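Side-chain contact in Exo beta-1,2-glucooligosaccharide sophorohydrolase (non-reducing end) (Parabacteroides distasonis ATCC 8503, PDB 5Z06), which hydrolyses linear beta-1,2-glucan and beta-1,2-glucooligosaccharides of four or more units, releasing sophorose from the non-reducing end: residues R406-Q411 / W684-S689. Residues are numbered along the deposited sequence; the frame is centred on the assembly and turned at random.
Sequences RQYFNQ and WNLFMS
Gln407 meets Leu686 and Ser689 where the C-terminal end of helix 392-408 comes up against helix 682-688 and the residue that follows it. Arg406, one residue earlier, does not touch 684-689 but is hydrogen-bonded to Gln407. Arg406 NH1 gives a bent hydrogen bond to Gln407 OE1 (3.2 Å), from 16° outside the carbonyl plane. Arg406 NE makes a salt bridge to Asp424. Gln407 CB heads toward 684-689, and Gln407 CG lies against a backbone carbonyl, 3.3 Å from Leu686 O. A bend at chi2 (-57°) then carries the amide over to Ser689. There Gln407 NE2 donates to Ser689 OG at 2.9 Å. The bond is almost straight (176°) and lies in the amide plane. Ser689 OG in turn donates to Leu686 O at 2.7 Å, in the carbonyl plane and on a lone pair. Leu686 O also accepts from Ser689 N, so two donors grip it.

Tyr408 adds the apolar part. Leu686 CD2 packs on the backbone of Tyr408, 3.6 Å from Tyr408 N. Leu686 CD1 approaches the ring obliquely and lies 3.8 Å from Tyr408 CD1. Both residues also touch Val334 of helix 323-338, so three helices meet here. The phenol OH of Tyr408 is hydrogen-bonded to Glu338. The chain leaves helical geometry at Phe409, the centre of an inverse gamma turn.

This is packing of the end of helix 392-408 against 684-689, in the helical part of the chain, probably the catalytic domain of this GH144 enzyme. A chain of hydrogen bonds runs from Arg406 NH1 through Gln407 and Ser689 OG to Leu686 O. Because Gln407 OE1 accepts from Arg406 while Gln407 NE2 donates to Ser689, the two ends of the amide are told apart, which probably limits its rotation.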
loop_
_atom_site.group_PDB
_atom_site.type_symbol
_atom_site.label_atom_id
_atom_site.label_comp_id
_atom_site.label_asym_id
_atom_site.label_seq_id
_atom_site.Cartn_x
_atom_site.Cartn_y
_atom_site.Cartn_z
ATOM N N ARG A 406 18.215 -17.627 5.561
ATOM C CA ARG A 406 18.978 -18.717 6.149
ATOM C C ARG A 406 20.347 -18.888 5.499
ATOM O O ARG A 406 21.301 -19.255 6.162
ATOM C CB ARG A 406 18.168 -20.006 6.056
ATOM C CG ARG A 406 18.705 -21.158 6.850
ATOM C CD ARG A 406 19.576 -22.026 5.984
ATOM N NE ARG A 406 20.052 -23.170 6.739
ATOM C CZ ARG A 406 21.280 -23.685 6.684
ATOM N NH1 ARG A 406 22.246 -23.156 5.931
ATOM N NH2 ARG A 406 21.551 -24.739 7.426
ATOM N N GLN A 407 20.425 -18.649 4.196
ATOM C CA GLN A 407 21.692 -18.668 3.495
ATOM C C GLN A 407 22.511 -17.445 3.794
ATOM O O GLN A 407 23.715 -17.520 3.777
ATOM C CB GLN A 407 21.459 -18.787 1.994
ATOM C CG GLN A 407 20.803 -20.094 1.628
ATOM C CD GLN A 407 21.629 -21.250 2.112
ATOM O OE1 GLN A 407 21.395 -21.764 3.189
ATOM N NE2 GLN A 407 22.655 -21.595 1.349
ATOM N N TYR A 408 21.849 -16.314 4.036
ATOM C CA TYR A 408 22.529 -15.087 4.378
ATOM C C TYR A 408 23.208 -15.165 5.734
ATOM O O TYR A 408 24.384 -14.797 5.845
ATOM C CB TYR A 408 21.569 -13.892 4.384
ATOM C CG TYR A 408 22.301 -12.573 4.533
ATOM C CD1 TYR A 408 23.052 -12.057 3.488
ATOM C CD2 TYR A 408 22.260 -11.864 5.706
ATOM C CE1 TYR A 408 23.730 -10.852 3.611
ATOM C CE2 TYR A 408 22.926 -10.657 5.832
ATOM C CZ TYR A 408 23.661 -10.163 4.779
ATOM O OH TYR A 408 24.333 -8.967 4.918
ATOM N N PHE A 409 22.465 -15.615 6.747
ATOM C CA PHE A 409 22.953 -15.629 8.122
ATOM C C PHE A 409 23.712 -16.923 8.362
ATOM O O PHE A 409 23.259 -17.813 9.070
ATOM C CB PHE A 409 21.808 -15.438 9.116
ATOM C CG PHE A 409 21.165 -14.088 9.030
ATOM C CD1 PHE A 409 21.849 -12.951 9.477
ATOM C CD2 PHE A 409 19.871 -13.935 8.507
ATOM C CE1 PHE A 409 21.250 -11.702 9.407
ATOM C CE2 PHE A 409 19.283 -12.690 8.422
ATOM C CZ PHE A 409 19.979 -11.569 8.858
ATOM N N ASN A 410 24.893 -16.984 7.762
ATOM C CA ASN A 410 25.701 -18.193 7.671
ATOM C C ASN A 410 26.899 -18.162 8.620
ATOM O O ASN A 410 27.785 -18.991 8.508
ATOM C CB ASN A 410 26.219 -18.322 6.242
ATOM C CG ASN A 410 27.243 -17.252 5.888
ATOM O OD1 ASN A 410 27.267 -16.173 6.467
ATOM N ND2 ASN A 410 28.083 -17.552 4.913
ATOM N N GLN A 411 26.937 -17.204 9.530
ATOM C CA GLN A 411 28.089 -17.077 10.411
ATOM C C GLN A 411 28.002 -18.125 11.515
ATOM O O GLN A 411 26.902 -18.504 11.941
ATOM C CB GLN A 411 28.137 -15.699 11.055
ATOM C CG GLN A 411 28.186 -14.553 10.076
ATOM C CD GLN A 411 29.495 -13.867 10.106
ATOM O OE1 GLN A 411 30.532 -14.477 9.840
ATOM N NE2 GLN A 411 29.474 -12.590 10.448
ATOM N N TRP A 684 18.809 -13.611 -5.167
ATOM C CA TRP A 684 18.894 -14.743 -6.052
ATOM C C TRP A 684 20.027 -15.679 -5.682
ATOM O O TRP A 684 19.791 -16.877 -5.513
ATOM C CB TRP A 684 19.092 -14.278 -7.468
ATOM C CG TRP A 684 17.911 -13.766 -8.125
ATOM C CD1 TRP A 684 16.623 -14.017 -7.822
ATOM C CD2 TRP A 684 17.903 -12.967 -9.298
ATOM N NE1 TRP A 684 15.803 -13.415 -8.715
ATOM C CE2 TRP A 684 16.557 -12.769 -9.650
ATOM C CE3 TRP A 684 18.908 -12.419 -10.106
ATOM C CZ2 TRP A 684 16.174 -12.009 -10.755
ATOM C CZ3 TRP A 684 18.535 -11.661 -11.198
ATOM C CH2 TRP A 684 17.173 -11.476 -11.527
ATOM N N ASN A 685 21.242 -15.131 -5.538
ATOM C CA ASN A 685 22.406 -15.960 -5.223
ATOM C C ASN A 685 22.209 -16.653 -3.884
ATOM O O ASN A 685 22.507 -17.843 -3.762
ATOM C CB ASN A 685 23.704 -15.159 -5.278
ATOM C CG ASN A 685 24.035 -14.713 -6.689
ATOM O OD1 ASN A 685 23.443 -15.205 -7.661
ATOM N ND2 ASN A 685 24.953 -13.773 -6.815
ATOM N N LEU A 686 21.620 -15.946 -2.923
ATOM C CA LEU A 686 21.370 -16.541 -1.622
ATOM C C LEU A 686 20.406 -17.717 -1.747
ATOM O O LEU A 686 20.754 -18.862 -1.447
ATOM C CB LEU A 686 20.819 -15.497 -0.663
ATOM C CG LEU A 686 21.847 -14.490 -0.164
ATOM C CD1 LEU A 686 21.106 -13.340 0.493
ATOM C CD2 LEU A 686 22.854 -15.123 0.788
ATOM N N PHE A 687 19.223 -17.425 -2.263
ATOM C CA PHE A 687 18.198 -18.435 -2.403
ATOM C C PHE A 687 18.677 -19.630 -3.202
ATOM O O PHE A 687 18.448 -20.755 -2.805
ATOM C CB PHE A 687 16.990 -17.862 -3.086
ATOM C CG PHE A 687 15.830 -18.823 -3.146
ATOM C CD1 PHE A 687 15.104 -19.124 -2.004
ATOM C CD2 PHE A 687 15.499 -19.451 -4.327
ATOM C CE1 PHE A 687 14.046 -20.008 -2.048
ATOM C CE2 PHE A 687 14.434 -20.345 -4.384
ATOM C CZ PHE A 687 13.705 -20.621 -3.235
ATOM N N MET A 688 19.319 -19.365 -4.340
ATOM C CA MET A 688 19.748 -20.404 -5.252
ATOM C C MET A 688 20.893 -21.268 -4.727
ATOM O O MET A 688 21.118 -22.329 -5.263
ATOM C CB MET A 688 20.123 -19.807 -6.616
ATOM C CG MET A 688 18.950 -19.176 -7.370
ATOM S SD MET A 688 17.555 -20.270 -7.682
ATOM C CE MET A 688 18.353 -21.483 -8.731
ATOM N N SER A 689 21.607 -20.802 -3.699
ATOM C CA SER A 689 22.629 -21.603 -3.022
ATOM C C SER A 689 22.064 -22.576 -2.021
ATOM O O SER A 689 22.830 -23.367 -1.464
ATOM C CB SER A 689 23.653 -20.725 -2.287
ATOM O OG SER A 689 23.065 -20.137 -1.150
#